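Local coordinates for 27kDa outer membrane protein (Silicibacter pomeroyi, PDB 3GYK), which is probably a thiol-disulfide oxidoreductase, its chain here carrying the DsbA-like thioredoxin domain of a longer protein, at residues 12-17 / 57-62. Numbering follows the deposited sequence.
Sequences PNAPVL and VYREWP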
ATOM      1  N   PRO A  12       8.873   7.136  -7.811  1.00  9.01           N
ATOM      2  CA  PRO A  12       9.900   6.210  -7.279  1.00 10.45           C
ATOM      3  C   PRO A  12       9.817   5.979  -5.775  1.00 11.00           C
ATOM      4  O   PRO A  12      10.380   4.985  -5.273  1.00 13.15           O
ATOM      5  CB  PRO A  12      11.219   6.894  -7.639  1.00 10.55           C
ATOM      6  CG  PRO A  12      10.877   8.266  -7.975  1.00 12.45           C
ATOM      7  CD  PRO A  12       9.466   8.327  -8.428  1.00  8.84           C
ATOM      8  N   ASN A  13       9.113   6.862  -5.072  1.00 10.30           N
ATOM      9  CA  ASN A  13       8.989   6.778  -3.616  1.00 10.27           C
ATOM     10  C   ASN A  13       7.742   5.974  -3.208  1.00 10.63           C
ATOM     11  O   ASN A  13       7.388   5.912  -2.033  1.00 11.13           O
ATOM     12  CB  ASN A  13       9.009   8.200  -2.998  1.00  9.78           C
ATOM     13  CG  ASN A  13       9.317   8.210  -1.470  1.00 12.96           C
ATOM     14  OD1 ASN A  13       9.960   7.275  -0.919  1.00 11.77           O
ATOM     15  ND2 ASN A  13       8.909   9.303  -0.800  1.00  9.60           N
ATOM     16  N   ALA A  14       7.079   5.343  -4.185  1.00 10.84           N
ATOM     17  CA  ALA A  14       5.918   4.492  -3.873  1.00 10.97           C
ATOM     18  C   ALA A  14       6.280   3.041  -4.160  1.00 11.97           C
ATOM     19  O   ALA A  14       6.701   2.725  -5.284  1.00 10.35           O
ATOM     20  CB  ALA A  14       4.689   4.924  -4.730  1.00 11.37           C
ATOM     21  N   PRO A  15       6.115   2.150  -3.165  1.00 11.85           N
ATOM     22  CA  PRO A  15       6.482   0.755  -3.443  1.00 12.24           C
ATOM     23  C   PRO A  15       5.736   0.138  -4.625  1.00 12.19           C
ATOM     24  O   PRO A  15       4.557   0.408  -4.838  1.00 11.91           O
ATOM     25  CB  PRO A  15       6.103   0.017  -2.157  1.00 13.35           C
ATOM     26  CG  PRO A  15       6.172   1.085  -1.085  1.00 13.64           C
ATOM     27  CD  PRO A  15       5.710   2.358  -1.757  1.00 12.20           C
ATOM     28  N   VAL A  16       6.446  -0.710  -5.359  1.00 11.21           N
ATOM     29  CA  VAL A  16       5.870  -1.446  -6.467  1.00 11.39           C
ATOM     30  C   VAL A  16       5.940  -2.943  -6.151  1.00 10.66           C
ATOM     31  O   VAL A  16       7.019  -3.472  -5.865  1.00 11.00           O
ATOM     32  CB  VAL A  16       6.645  -1.163  -7.774  1.00 10.91           C
ATOM     33  CG1 VAL A  16       6.169  -2.091  -8.912  1.00 11.39           C
ATOM     34  CG2 VAL A  16       6.485   0.326  -8.174  1.00 13.25           C
ATOM     35  N   LEU A  17       4.790  -3.604  -6.209  1.00  9.94           N
ATOM     36  CA  LEU A  17       4.692  -5.053  -6.066  1.00 10.31           C
ATOM     37  C   LEU A  17       4.118  -5.650  -7.338  1.00  9.75           C
ATOM     38  O   LEU A  17       3.821  -4.924  -8.271  1.00  9.93           O
ATOM     39  CB  LEU A  17       3.804  -5.414  -4.865  1.00 10.92           C
ATOM     40  CG  LEU A  17       4.427  -5.174  -3.484  1.00 14.11           C
ATOM     41  CD1 LEU A  17       4.476  -3.690  -3.157  1.00 15.54           C
ATOM     42  CD2 LEU A  17       3.555  -5.895  -2.445  1.00 15.11           C
ATOM     43  N   VAL A  57       0.846  -0.709  -6.981  1.00 10.74           N
ATOM     44  CA  VAL A  57       1.540   0.469  -6.426  1.00 10.81           C
ATOM     45  C   VAL A  57       0.884   0.775  -5.074  1.00 11.23           C
ATOM     46  O   VAL A  57      -0.350   0.836  -4.966  1.00 10.99           O
ATOM     47  CB  VAL A  57       1.477   1.706  -7.379  1.00 11.34           C
ATOM     48  CG1 VAL A  57       1.893   3.011  -6.636  1.00 11.45           C
ATOM     49  CG2 VAL A  57       2.378   1.482  -8.609  1.00 10.32           C
ATOM     50  N   TYR A  58       1.704   0.990  -4.050  1.00 10.51           N
ATOM     51  CA  TYR A  58       1.161   1.245  -2.715  1.00 11.95           C
ATOM     52  C   TYR A  58       1.285   2.693  -2.272  1.00 12.37           C
ATOM     53  O   TYR A  58       2.374   3.297  -2.372  1.00 12.08           O
ATOM     54  CB  TYR A  58       1.873   0.348  -1.706  1.00 11.95           C
ATOM     55  CG  TYR A  58       1.323  -1.057  -1.601  1.00 13.99           C
ATOM     56  CD1 TYR A  58       0.195  -1.460  -2.316  1.00 17.03           C
ATOM     57  CD2 TYR A  58       1.896  -1.955  -0.730  1.00 15.41           C
ATOM     58  CE1 TYR A  58      -0.343  -2.753  -2.157  1.00 16.79           C
ATOM     59  CE2 TYR A  58       1.378  -3.241  -0.575  1.00 16.66           C
ATOM     60  CZ  TYR A  58       0.259  -3.626  -1.280  1.00 16.37           C
ATOM     61  OH  TYR A  58      -0.233  -4.900  -1.116  1.00 17.87           O
ATOM     62  N   ARG A  59       0.177   3.242  -1.759  1.00 10.90           N
ATOM     63  CA  ARG A  59       0.187   4.530  -1.095  1.00 10.46           C
ATOM     64  C   ARG A  59      -0.154   4.288   0.386  1.00 10.51           C
ATOM     65  O   ARG A  59      -1.305   3.933   0.745  1.00 11.31           O
ATOM     66  CB  ARG A  59      -0.879   5.486  -1.677  1.00 11.08           C
ATOM     67  CG  ARG A  59      -0.692   5.902  -3.167  1.00  9.84           C
ATOM     68  CD  ARG A  59       0.719   6.409  -3.534  1.00 12.38           C
ATOM     69  NE  ARG A  59       1.312   7.348  -2.578  1.00 12.58           N
ATOM     70  CZ  ARG A  59       2.392   8.075  -2.852  1.00 10.16           C
ATOM     71  NH1 ARG A  59       2.947   7.997  -4.086  1.00  8.85           N
ATOM     72  NH2 ARG A  59       2.957   8.835  -1.901  1.00  9.50           N
ATOM     73  N   GLU A  60       0.845   4.473   1.230  1.00  9.73           N
ATOM     74  CA  GLU A  60       0.620   4.421   2.678  1.00  9.72           C
ATOM     75  C   GLU A  60      -0.109   5.690   3.031  1.00  9.93           C
ATOM     76  O   GLU A  60       0.418   6.798   2.830  1.00 10.65           O
ATOM     77  CB  GLU A  60       1.976   4.358   3.391  1.00 10.70           C
ATOM     78  CG  GLU A  60       2.773   3.113   3.064  1.00 11.24           C
ATOM     79  CD  GLU A  60       2.517   1.980   4.089  1.00 11.34           C
ATOM     80  OE1 GLU A  60       1.792   2.225   5.077  1.00 12.51           O
ATOM     81  OE2 GLU A  60       3.068   0.870   3.904  1.00 13.72           O
ATOM     82  N   TRP A  61      -1.332   5.540   3.552  1.00 10.58           N
ATOM     83  CA  TRP A  61      -2.178   6.685   3.886  1.00 10.48           C
ATOM     84  C   TRP A  61      -2.706   6.507   5.307  1.00 10.46           C
ATOM     85  O   TRP A  61      -3.865   6.111   5.524  1.00  9.49           O
ATOM     86  CB  TRP A  61      -3.323   6.819   2.867  1.00 10.61           C
ATOM     87  CG  TRP A  61      -4.109   8.084   3.015  1.00 10.74           C
ATOM     88  CD1 TRP A  61      -3.666   9.283   3.527  1.00 10.87           C
ATOM     89  CD2 TRP A  61      -5.486   8.284   2.668  1.00 11.17           C
ATOM     90  NE1 TRP A  61      -4.686  10.208   3.524  1.00 12.35           N
ATOM     91  CE2 TRP A  61      -5.806   9.627   2.997  1.00 11.13           C
ATOM     92  CE3 TRP A  61      -6.478   7.465   2.092  1.00 10.24           C
ATOM     93  CZ2 TRP A  61      -7.084  10.165   2.808  1.00 11.78           C
ATOM     94  CZ3 TRP A  61      -7.765   8.014   1.906  1.00 10.67           C
ATOM     95  CH2 TRP A  61      -8.043   9.333   2.254  1.00 11.30           C
ATOM     96  N   PRO A  62      -1.815   6.728   6.294  1.00 11.04           N
ATOM     97  CA  PRO A  62      -2.212   6.545   7.696  1.00  9.71           C
ATOM     98  C   PRO A  62      -3.185   7.661   8.141  1.00 10.29           C
ATOM     99  O   PRO A  62      -2.825   8.844   8.144  1.00 11.86           O
ATOM    100  CB  PRO A  62      -0.878   6.609   8.444  1.00  9.08           C
ATOM    101  CG  PRO A  62       0.008   7.515   7.555  1.00 10.06           C
ATOM    102  CD  PRO A  62      -0.361   6.997   6.157  1.00  9.71           C
TER
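Val16 and Val57 face each other as an antiparallel, non-hydrogen-bonded pair, their CA atoms 4.7 Å apart, where the short edge strand 16-18 joins strand 54-60. One residue on, Tyr58 N donates to Pro15 O over 3.0 Å, nearly straight at 161°, and the CA-H of Val57 makes a weaker contact with the same oxygen. Before Val16 the chain is not yet in the sheet, and the ring of Pro15 sets CD 3.5 Å from Tyr58 O, a buried oxygen for which the model offers no hydrogen-bond partner.

The two faces of the sheet are packed differently. On one, Val16 CG2 meets Val57 CG2, while Ala14 CB rests against Val57 CG1 and lies 3.6 Å from Arg59 NH1, approaching the guanidinium obliquely. The Arg59 side chain starts away from segment 12-17 but is bent at chi2 and chi3, and its NH1 ends beside Ala14 CB, where it forms a salt bridge with Asp11. On the other face Leu17 and Tyr58 cross at about a right angle. Leu17 CD1 sits over the phenol ring in a CH-pi contact, 4.3 Å from its centroid, and CD2 reaches Tyr58 CE2 at 3.9 Å. An alanine in place of Tyr58 would probably leave both Leu17 methyls without their aromatic support and open a gap beside helix 84-92, where the ring of His88 meets that of Tyr58.

Strand 54-60 continues the sheet through backbone bonds to strand 24-30, its parallel neighbour, and the whole is characteristic of a thioredoxin-like fold, with an N-terminal strand added antiparallel at the sheet edge.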